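YlmH (Streptococcus pneumoniae, PDB 2FPH) is a bacterial cell-division protein that probably binds nucleic acid, with a putative RNA-binding second domain. Local coordinates at residues P30-F35 against Y66-L71; G52-S57 against Y72-Q77; Q130-Q135 against R158-K163. All blocks are in the same frame, centred on the assembly; numbering follows the deposited sequence.

Contact 1: residues P30-F35 against Y66-L71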
loop_
_atom_site.group_PDB
_atom_site.type_symbol
_atom_site.label_atom_id
_atom_site.label_comp_id
_atom_site.label_asym_id
_atom_site.label_seq_id
_atom_site.Cartn_x
_atom_site.Cartn_y
_atom_site.Cartn_z
ATOM N N PRO A 30 -15.235 -9.444 1.029
ATOM C CA PRO A 30 -14.386 -8.241 0.990
ATOM C C PRO A 30 -13.426 -8.333 -0.184
ATOM O O PRO A 30 -12.970 -9.454 -0.544
ATOM C CB PRO A 30 -13.631 -8.267 2.336
ATOM C CG PRO A 30 -14.433 -9.227 3.156
ATOM C CD PRO A 30 -14.950 -10.280 2.198
ATOM N N PHE A 31 -13.085 -7.151 -0.720
ATOM C CA PHE A 31 -12.049 -7.000 -1.721
ATOM C C PHE A 31 -11.002 -6.036 -1.163
ATOM O O PHE A 31 -11.357 -5.002 -0.629
ATOM C CB PHE A 31 -12.595 -6.389 -3.019
ATOM C CG PHE A 31 -11.521 -6.249 -4.070
ATOM C CD1 PHE A 31 -10.998 -7.396 -4.676
ATOM C CD2 PHE A 31 -10.919 -5.036 -4.352
ATOM C CE1 PHE A 31 -9.971 -7.323 -5.580
ATOM C CE2 PHE A 31 -9.850 -4.965 -5.263
ATOM C CZ PHE A 31 -9.379 -6.137 -5.868
ATOM N N LEU A 32 -9.738 -6.439 -1.232
ATOM C CA LEU A 32 -8.610 -5.620 -0.797
ATOM C C LEU A 32 -7.867 -5.078 -2.032
ATOM O O LEU A 32 -7.379 -5.851 -2.895
ATOM C CB LEU A 32 -7.676 -6.472 0.048
ATOM C CG LEU A 32 -6.323 -5.916 0.478
ATOM C CD1 LEU A 32 -6.632 -4.787 1.367
ATOM C CD2 LEU A 32 -5.428 -6.996 1.220
ATOM N N THR A 33 -7.719 -3.756 -2.078
ATOM C CA THR A 33 -7.077 -3.065 -3.157
ATOM C C THR A 33 -5.569 -3.129 -3.058
ATOM O O THR A 33 -4.975 -3.467 -1.982
ATOM C CB THR A 33 -7.454 -1.563 -3.195
ATOM O OG1 THR A 33 -6.805 -0.838 -2.096
ATOM C CG2 THR A 33 -8.903 -1.375 -3.116
ATOM N N PRO A 34 -4.895 -2.760 -4.134
ATOM C CA PRO A 34 -3.454 -2.540 -4.039
ATOM C C PRO A 34 -3.172 -1.269 -3.272
ATOM O O PRO A 34 -4.086 -0.533 -2.886
ATOM C CB PRO A 34 -3.043 -2.319 -5.484
ATOM C CG PRO A 34 -4.201 -2.616 -6.296
ATOM C CD PRO A 34 -5.395 -2.546 -5.496
ATOM N N PHE A 35 -1.888 -0.926 -3.144
ATOM C CA PHE A 35 -1.600 0.409 -2.605
ATOM C C PHE A 35 -2.047 1.523 -3.569
ATOM O O PHE A 35 -1.765 1.468 -4.779
ATOM C CB PHE A 35 -0.150 0.572 -2.249
ATOM C CG PHE A 35 0.256 -0.162 -1.013
ATOM C CD1 PHE A 35 0.130 0.471 0.221
ATOM C CD2 PHE A 35 0.789 -1.428 -1.050
ATOM C CE1 PHE A 35 0.535 -0.129 1.398
ATOM C CE2 PHE A 35 1.190 -2.073 0.164
ATOM C CZ PHE A 35 1.080 -1.373 1.391
ATOM N N TYR A 66 0.470 6.377 1.223
ATOM C CA TYR A 66 -0.067 5.223 0.471
ATOM C C TYR A 66 -0.839 4.311 1.409
ATOM O O TYR A 66 -0.395 3.968 2.499
ATOM C CB TYR A 66 1.056 4.490 -0.270
ATOM C CG TYR A 66 1.651 5.423 -1.264
ATOM C CD1 TYR A 66 0.962 5.795 -2.399
ATOM C CD2 TYR A 66 2.869 6.026 -1.012
ATOM C CE1 TYR A 66 1.525 6.756 -3.305
ATOM C CE2 TYR A 66 3.407 6.995 -1.866
ATOM C CZ TYR A 66 2.756 7.332 -2.987
ATOM O OH TYR A 66 3.346 8.278 -3.774
ATOM N N VAL A 67 -1.981 3.833 0.928
ATOM C CA VAL A 67 -2.866 2.988 1.709
ATOM C C VAL A 67 -3.403 1.852 0.906
ATOM O O VAL A 67 -3.387 1.870 -0.310
ATOM C CB VAL A 67 -4.047 3.796 2.341
ATOM C CG1 VAL A 67 -3.550 4.836 3.247
ATOM C CG2 VAL A 67 -4.920 4.409 1.271
ATOM N N ARG A 68 -3.875 0.825 1.591
ATOM C CA ARG A 68 -4.749 -0.163 0.944
ATOM C C ARG A 68 -6.139 -0.052 1.524
ATOM O O ARG A 68 -6.348 0.377 2.682
ATOM C CB ARG A 68 -4.220 -1.590 1.119
ATOM C CG ARG A 68 -2.820 -1.820 0.687
ATOM C CD ARG A 68 -2.319 -3.266 0.788
ATOM N NE ARG A 68 -2.958 -4.131 -0.198
ATOM C CZ ARG A 68 -2.723 -5.411 -0.333
ATOM N NH1 ARG A 68 -1.897 -5.987 0.490
ATOM N NH2 ARG A 68 -3.264 -6.115 -1.333
ATOM N N VAL A 69 -7.141 -0.388 0.711
ATOM C CA VAL A 69 -8.504 -0.214 1.113
ATOM C C VAL A 69 -9.215 -1.522 1.057
ATOM O O VAL A 69 -9.002 -2.362 0.151
ATOM C CB VAL A 69 -9.232 0.879 0.194
ATOM C CG1 VAL A 69 -10.743 0.880 0.269
ATOM C CG2 VAL A 69 -8.713 2.312 0.477
ATOM N N LEU A 70 -10.096 -1.694 2.012
ATOM C CA LEU A 70 -10.944 -2.877 2.004
ATOM C C LEU A 70 -12.367 -2.452 1.708
ATOM O O LEU A 70 -12.914 -1.541 2.340
ATOM C CB LEU A 70 -10.824 -3.540 3.345
ATOM C CG LEU A 70 -9.673 -4.439 3.645
ATOM C CD1 LEU A 70 -9.585 -4.615 5.142
ATOM C CD2 LEU A 70 -9.995 -5.763 2.825
ATOM N N LEU A 71 -12.990 -3.098 0.719
ATOM C CA LEU A 71 -14.402 -2.873 0.369
ATOM C C LEU A 71 -15.168 -4.100 0.830
ATOM O O LEU A 71 -14.706 -5.195 0.549
ATOM C CB LEU A 71 -14.512 -2.679 -1.147
ATOM C CG LEU A 71 -13.803 -1.429 -1.725
ATOM C CD1 LEU A 71 -13.638 -1.379 -3.240
ATOM C CD2 LEU A 71 -14.527 -0.211 -1.323
#
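Arg68 lays the start of its side chain over the ring of Phe35: CG stands 3.7 Å from the ring centroid, almost on the ring normal, a CH-pi contact. CD lies over the same ring towards CE2. The chain then bends at chi3 (70°), which turns NE towards the carbonyl of Thr33. NE donates to Thr33 O at 2.8 Å, nearly along the C=O axis and in the guanidinium plane, while NH2 adds a weak bond to the same oxygen. Across the flat of the guanidinium comes Leu32, at about a right angle, with CD2 set off towards the rim and 3.5 Å from Arg68 NH2. The arginine is therefore covered by carbon on one face and tied at its edge to a single carbonyl, an arrangement that fixes the rotation of its head.

Thr33 works from both ends. Its N donates to Val69 O, and its OG1, turned between the backbone N and carbonyl carbon (chi1 73°), accepts from Val69 N at 2.9 Å and donates to Pro34 O at 2.8 Å. The hydroxyl thus serves Val69 N as an acceptor, in addition to the backbone bond from Thr33 N to Val69 O. Towards Pro30, Leu32 and Leu70 form a non-hydrogen-bonded pair, with Leu32 CB 3.7 Å from Leu70 CD2 on the face they share. Beyond them Phe31 and Leu71 exchange two nearly straight backbone bonds as a hydrogen-bonded pair.

On the other face, Phe31 and Leu71 both reach Val24 of helix 11-27, and Leu71 also meets Leu44 of helix 38-50. This is an antiparallel edge pairing: the short strand 31-32 closes one side of the three-stranded sheet of the YlmH N-terminal domain, with two helices packed on that face.

Contact 2: residues G52-S57 against Y72-Q77; sequences GLACSS and YPDYFQ
Tyr72 and Ala54 face each other as an antiparallel hydrogen-bonded pair, but the two bonds are unequal. Tyr72 N donates to Ala54 O at 3.1 Å, from a position tilted out of the carbonyl plane. The return bond, Ala54 N to Tyr72 O, is weak: 3.3 Å long and bent to 126° at the hydrogen.

A water makes up for that weakness. It accepts from Ala54 N at 3.2 Å and donates both to Tyr72 O, at 2.6 Å, and to Asp74 OD1, at 2.5 Å. Ala54 N therefore divides its hydrogen between a carbonyl and a water, and the water ties the carboxylate of the turn back to the strand end. A second water donates to Cys55 O at 3.0 Å and makes a long, weak bond with Tyr72 OH.

The tyrosine ring supplies the apolar part. Chi1 (51°) places CG between the backbone N and the carbonyl carbon. Ala54 CB lies over one face of the ring, 3.3 Å from Tyr72 CE2, a tight approach. The far end of the ring reaches Ser56, whose OG is 3.5 Å from Tyr72 CE1. That hydroxyl is buried here and finds no hydrogen-bonding partner in the model.

Beyond the pair the chain turns at once. Pro73 to Phe76 form a type I beta turn, closed by Phe76 N donating to Pro73 O, while Tyr75 OH bonds to Tyr28 O. Just before strand 54-57, Leu53 packs on Val24 of helix 11-27, where Pro73 also packs. The whole is the frayed end of an antiparallel strand pair, where strand 69-72 parts from the edge strand 54-57 of the N-terminal sheet and leads into a type I turn.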
loop_
_atom_site.group_PDB
_atom_site.type_symbol
_atom_site.label_atom_id
_atom_site.label_comp_id
_atom_site.label_asym_id
_atom_site.label_seq_id
_atom_site.Cartn_x
_atom_site.Cartn_y
_atom_site.Cartn_z
ATOM N N GLY A 52 -24.000 1.578 -1.569
ATOM C CA GLY A 52 -23.231 1.986 -0.452
ATOM C C GLY A 52 -22.673 0.672 0.146
ATOM O O GLY A 52 -23.347 -0.178 0.823
ATOM N N LEU A 53 -21.402 0.494 -0.161
ATOM C CA LEU A 53 -20.567 -0.576 0.353
ATOM C C LEU A 53 -19.750 0.042 1.465
ATOM O O LEU A 53 -19.292 1.186 1.321
ATOM C CB LEU A 53 -19.595 -1.072 -0.745
ATOM C CG LEU A 53 -20.008 -2.132 -1.773
ATOM C CD1 LEU A 53 -18.742 -2.442 -2.631
ATOM C CD2 LEU A 53 -20.450 -3.367 -1.100
ATOM N N ALA A 54 -19.529 -0.703 2.538
ATOM C CA ALA A 54 -18.582 -0.254 3.579
ATOM C C ALA A 54 -17.149 -0.276 3.068
ATOM O O ALA A 54 -16.793 -1.056 2.196
ATOM C CB ALA A 54 -18.725 -1.051 4.811
ATOM N N CYS A 55 -16.343 0.653 3.580
ATOM C CA CYS A 55 -15.014 0.918 3.087
ATOM C C CYS A 55 -14.157 1.211 4.336
ATOM O O CYS A 55 -14.613 1.977 5.170
ATOM C CB CYS A 55 -15.074 2.166 2.155
ATOM S SG CYS A 55 -13.634 2.694 1.277
ATOM N N SER A 56 -13.017 0.533 4.516
ATOM C CA SER A 56 -12.013 0.933 5.525
ATOM C C SER A 56 -10.651 1.051 4.848
ATOM O O SER A 56 -10.336 0.271 3.991
ATOM C CB SER A 56 -11.952 -0.050 6.710
ATOM O OG SER A 56 -11.705 -1.345 6.272
ATOM N N SER A 57 -9.895 2.085 5.211
ATOM C CA SER A 57 -8.588 2.360 4.685
ATOM C C SER A 57 -7.546 1.981 5.702
ATOM O O SER A 57 -7.749 2.254 6.912
ATOM C CB SER A 57 -8.441 3.840 4.396
ATOM O OG SER A 57 -7.090 4.172 4.150
ATOM N N TYR A 72 -16.346 -3.995 1.493
ATOM C CA TYR A 72 -16.931 -5.185 2.103
ATOM C C TYR A 72 -18.412 -5.057 2.427
ATOM O O TYR A 72 -18.919 -3.942 2.532
ATOM C CB TYR A 72 -16.170 -5.632 3.334
ATOM C CG TYR A 72 -15.955 -4.515 4.328
ATOM C CD1 TYR A 72 -14.878 -3.672 4.198
ATOM C CD2 TYR A 72 -16.844 -4.283 5.377
ATOM C CE1 TYR A 72 -14.681 -2.611 5.059
ATOM C CE2 TYR A 72 -16.621 -3.184 6.288
ATOM C CZ TYR A 72 -15.531 -2.395 6.114
ATOM O OH TYR A 72 -15.298 -1.305 6.962
ATOM N N PRO A 73 -19.106 -6.199 2.433
ATOM C CA PRO A 73 -20.495 -6.247 2.905
ATOM C C PRO A 73 -20.530 -6.042 4.420
ATOM O O PRO A 73 -19.513 -6.236 5.073
ATOM C CB PRO A 73 -20.931 -7.661 2.549
ATOM C CG PRO A 73 -19.967 -8.098 1.524
ATOM C CD PRO A 73 -18.668 -7.541 2.009
ATOM N N ASP A 74 -21.729 -5.795 4.957
ATOM C CA ASP A 74 -21.907 -5.328 6.346
ATOM C C ASP A 74 -21.599 -6.353 7.441
ATOM O O ASP A 74 -21.157 -5.968 8.561
ATOM C CB ASP A 74 -23.300 -4.774 6.536
ATOM C CG ASP A 74 -23.552 -3.498 5.726
ATOM O OD1 ASP A 74 -22.598 -2.725 5.412
ATOM O OD2 ASP A 74 -24.699 -3.194 5.339
ATOM N N TYR A 75 -21.751 -7.625 7.121
ATOM C CA TYR A 75 -21.379 -8.661 8.050
ATOM C C TYR A 75 -19.889 -8.542 8.496
ATOM O O TYR A 75 -19.541 -8.947 9.599
ATOM C CB TYR A 75 -21.682 -10.035 7.460
ATOM C CG TYR A 75 -20.747 -10.495 6.360
ATOM C CD1 TYR A 75 -21.044 -10.239 5.020
ATOM C CD2 TYR A 75 -19.612 -11.228 6.658
ATOM C CE1 TYR A 75 -20.182 -10.645 4.002
ATOM C CE2 TYR A 75 -18.737 -11.668 5.638
ATOM C CZ TYR A 75 -19.048 -11.371 4.314
ATOM O OH TYR A 75 -18.214 -11.811 3.329
ATOM N N PHE A 76 -19.021 -7.971 7.664
ATOM C CA PHE A 76 -17.571 -8.022 7.924
ATOM C C PHE A 76 -17.164 -6.794 8.799
ATOM O O PHE A 76 -17.470 -5.716 8.443
ATOM C CB PHE A 76 -16.851 -8.044 6.560
ATOM C CG PHE A 76 -15.369 -8.367 6.627
ATOM C CD1 PHE A 76 -14.933 -9.679 6.767
ATOM C CD2 PHE A 76 -14.426 -7.376 6.467
ATOM C CE1 PHE A 76 -13.598 -9.992 6.786
ATOM C CE2 PHE A 76 -13.058 -7.680 6.481
ATOM C CZ PHE A 76 -12.646 -8.991 6.668
ATOM N N GLN A 77 -16.460 -6.837 9.932
ATOM C CA GLN A 77 -15.475 -7.726 10.449
ATOM C C GLN A 77 -14.035 -7.051 10.508
ATOM O O GLN A 77 -13.247 -7.641 11.139
ATOM C CB GLN A 77 -15.451 -9.130 9.802
ATOM C CG GLN A 77 -16.227 -10.218 10.523
ATOM C CD GLN A 77 -16.391 -11.496 9.724
ATOM O OE1 GLN A 77 -15.404 -12.179 9.405
ATOM N NE2 GLN A 77 -17.644 -11.833 9.393
HETATM O O HOH W 1 -21.332 -3.240 3.327
HETATM O O HOH W 2 -14.982 1.865 8.169
#

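Contact 3: residues Q130-Q135 against R158-K163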
loop_
_atom_site.group_PDB
_atom_site.type_symbol
_atom_site.label_atom_id
_atom_site.label_comp_id
_atom_site.label_asym_id
_atom_site.label_seq_id
_atom_site.Cartn_x
_atom_site.Cartn_y
_atom_site.Cartn_z
ATOM N N GLN A 130 12.641 2.037 6.630
ATOM C CA GLN A 130 11.599 1.022 6.599
ATOM C C GLN A 130 10.806 1.102 5.319
ATOM O O GLN A 130 10.765 2.122 4.670
ATOM C CB GLN A 130 10.624 1.142 7.762
ATOM C CG GLN A 130 11.305 0.931 9.135
ATOM C CD GLN A 130 10.403 1.343 10.277
ATOM O OE1 GLN A 130 9.429 2.090 10.063
ATOM N NE2 GLN A 130 10.704 0.857 11.480
ATOM N N ILE A 131 10.140 0.005 4.971
ATOM C CA ILE A 131 9.141 0.005 3.898
ATOM C C ILE A 131 7.913 -0.822 4.281
ATOM O O ILE A 131 8.070 -1.856 4.943
ATOM C CB ILE A 131 9.841 -0.492 2.591
ATOM C CG1 ILE A 131 8.900 -0.373 1.402
ATOM C CG2 ILE A 131 10.439 -1.927 2.773
ATOM C CD1 ILE A 131 9.507 -0.675 0.127
ATOM N N MET A 132 6.716 -0.307 3.922
ATOM C CA MET A 132 5.430 -0.961 4.095
ATOM C C MET A 132 5.142 -1.710 2.798
ATOM O O MET A 132 5.172 -1.105 1.718
ATOM C CB MET A 132 4.348 0.111 4.313
ATOM C CG MET A 132 4.678 1.026 5.454
ATOM S SD MET A 132 3.297 2.096 6.044
ATOM C CE MET A 132 3.688 2.158 7.693
ATOM N N ILE A 133 4.977 -3.021 2.887
ATOM C CA ILE A 133 4.747 -3.870 1.698
ATOM C C ILE A 133 3.518 -4.708 1.758
ATOM O O ILE A 133 2.987 -4.946 2.817
ATOM C CB ILE A 133 5.953 -4.809 1.465
ATOM C CG1 ILE A 133 6.048 -5.857 2.599
ATOM C CG2 ILE A 133 7.232 -3.968 1.297
ATOM C CD1 ILE A 133 6.890 -7.019 2.216
ATOM N N ASN A 134 3.051 -5.132 0.603
ATOM C CA ASN A 134 1.970 -6.125 0.467
ATOM C C ASN A 134 2.578 -7.459 0.907
ATOM O O ASN A 134 3.542 -7.884 0.346
ATOM C CB ASN A 134 1.574 -6.147 -0.995
ATOM C CG ASN A 134 0.588 -7.260 -1.356
ATOM O OD1 ASN A 134 0.477 -8.270 -0.681
ATOM N ND2 ASN A 134 -0.210 -7.006 -2.412
ATOM N N GLN A 135 2.051 -8.076 1.979
ATOM C CA GLN A 135 2.737 -9.207 2.626
ATOM C C GLN A 135 2.700 -10.435 1.745
ATOM O O GLN A 135 3.399 -11.389 2.008
ATOM C CB GLN A 135 2.033 -9.614 3.918
ATOM C CG GLN A 135 1.859 -8.580 5.036
ATOM C CD GLN A 135 1.349 -9.233 6.339
ATOM O OE1 GLN A 135 1.805 -8.898 7.490
ATOM N NE2 GLN A 135 0.407 -10.185 6.168
ATOM N N ARG A 158 9.031 -5.729 11.444
ATOM C CA ARG A 158 8.857 -4.915 12.652
ATOM C C ARG A 158 7.362 -4.647 12.921
ATOM O O ARG A 158 6.614 -4.416 11.974
ATOM C CB ARG A 158 9.475 -3.536 12.470
ATOM C CG ARG A 158 10.955 -3.502 12.266
ATOM C CD ARG A 158 11.715 -3.741 13.529
ATOM N NE ARG A 158 12.669 -4.812 13.331
ATOM C CZ ARG A 158 13.976 -4.662 13.251
ATOM N NH1 ARG A 158 14.566 -3.478 13.386
ATOM N NH2 ARG A 158 14.706 -5.733 13.050
ATOM N N PRO A 159 6.906 -4.620 14.180
ATOM C CA PRO A 159 5.557 -4.086 14.485
ATOM C C PRO A 159 5.302 -2.657 14.045
ATOM O O PRO A 159 6.225 -1.844 14.091
ATOM C CB PRO A 159 5.482 -4.131 16.024
ATOM C CG PRO A 159 6.574 -5.025 16.468
ATOM C CD PRO A 159 7.583 -5.165 15.369
ATOM N N PHE A 160 4.066 -2.332 13.666
ATOM C CA PHE A 160 3.754 -0.961 13.301
ATOM C C PHE A 160 3.870 -0.010 14.480
ATOM O O PHE A 160 3.981 1.176 14.263
ATOM C CB PHE A 160 2.401 -0.844 12.601
ATOM C CG PHE A 160 2.451 -1.258 11.164
ATOM C CD1 PHE A 160 2.276 -2.584 10.841
ATOM C CD2 PHE A 160 2.701 -0.336 10.147
ATOM C CE1 PHE A 160 2.319 -3.006 9.536
ATOM C CE2 PHE A 160 2.767 -0.772 8.812
ATOM C CZ PHE A 160 2.562 -2.109 8.539
ATOM N N THR A 161 3.847 -0.554 15.707
ATOM C CA THR A 161 4.286 0.159 16.924
ATOM C C THR A 161 5.624 0.840 16.724
ATOM O O THR A 161 5.840 1.948 17.212
ATOM C CB THR A 161 4.561 -0.812 18.111
ATOM O OG1 THR A 161 3.605 -1.864 18.177
ATOM C CG2 THR A 161 4.447 -0.072 19.458
ATOM N N GLU A 162 6.524 0.104 16.060
ATOM C CA GLU A 162 7.949 0.453 15.893
ATOM C C GLU A 162 8.193 1.287 14.650
ATOM O O GLU A 162 9.302 1.364 14.155
ATOM C CB GLU A 162 8.767 -0.829 15.781
ATOM C CG GLU A 162 9.581 -1.177 17.003
ATOM C CD GLU A 162 10.647 -2.198 16.693
ATOM O OE1 GLU A 162 11.444 -1.962 15.753
ATOM O OE2 GLU A 162 10.676 -3.245 17.368
ATOM N N LYS A 163 7.153 1.970 14.201
ATOM C CA LYS A 163 7.066 2.488 12.849
ATOM C C LYS A 163 7.621 3.907 12.811
ATOM O O LYS A 163 7.266 4.746 13.637
ATOM C CB LYS A 163 5.594 2.456 12.453
ATOM C CG LYS A 163 5.312 2.273 11.027
ATOM C CD LYS A 163 5.364 3.575 10.291
ATOM C CE LYS A 163 3.981 4.177 10.072
ATOM N NZ LYS A 163 3.769 5.432 10.872
#
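Met132 sends its side chain from strand 130-134 towards the edge of the Phe160 ring. CB only leads off the strand, and CG stands anti to the carbonyl carbon (chi1 -55°), beside the backbone N. Met132 CG comes loosely within 4.3 Å of Phe160 CE2, and SD closes to 4.0 Å from the same atom. SD lies 5.4 Å from the Phe160 ring centroid, 88° off the ring normal, which makes it an edge-on Met-aromatic contact. The methyl CE goes furthest, meeting the same rim in the ring plane, close to CE2 and CD2. It also meets the bent chain of Lys163, which Met132 crosses at about a right angle; Lys163 CG is 3.7 Å from Met132 CE, but nearer the lysine tip the modelled approach is too short to be trusted. Val62 touches Met132, Phe160 and Lys163 alike, and Phe80 meets the Phe160 ring edge-to-face.

Two residues earlier on the strand, Gln130 makes the polar half of the contact. Its chain runs extended beyond CG, and NE2 donates to Glu162 O at 3.1 Å. The bond is straight at the hydrogen, 167°, and the oxygen lies in the amide plane, although the donor is tilted from the carbonyl plane. The same nitrogen also bonds to Glu89 OE1 on the neighbouring strand, and OE1 of Gln130 accepts from Ile164 N. With both ends of the amide engaged, its flip is settled and its plane is held.

The chemistry is thus divided: a buried amide bonds to the backbone of the C-terminal tail, while a thioether and a ring edge join that tail to the sheet by dispersion. The lysine's share is less certain, and no charge pairing links the two segments.

In the fold
Contacts 1 and 2 share the three-stranded sheet of the N-terminal domain, their centres 11 Å apart. Strand 69-72 lies in the middle, taking strand 31-32 on one side and strand 54-57 on the other, and Leu70 N to Ser56 O, 2.8 Å, is a probable hydrogen bond joining them. Contact 3 belongs to the putative RNA-binding (RRM-clan) domain and its five-stranded sheet. Its centre is 16 Å from that of contact 1, yet the two meet: Arg68 NH1 comes within 3.3 Å of Asn134 CG and Phe35 CE2 within 3.6 Å of Asn134 N, so contact 1 also borders the domain interface. Contacts 2 and 3 stay about 11 Å apart at their nearest atoms.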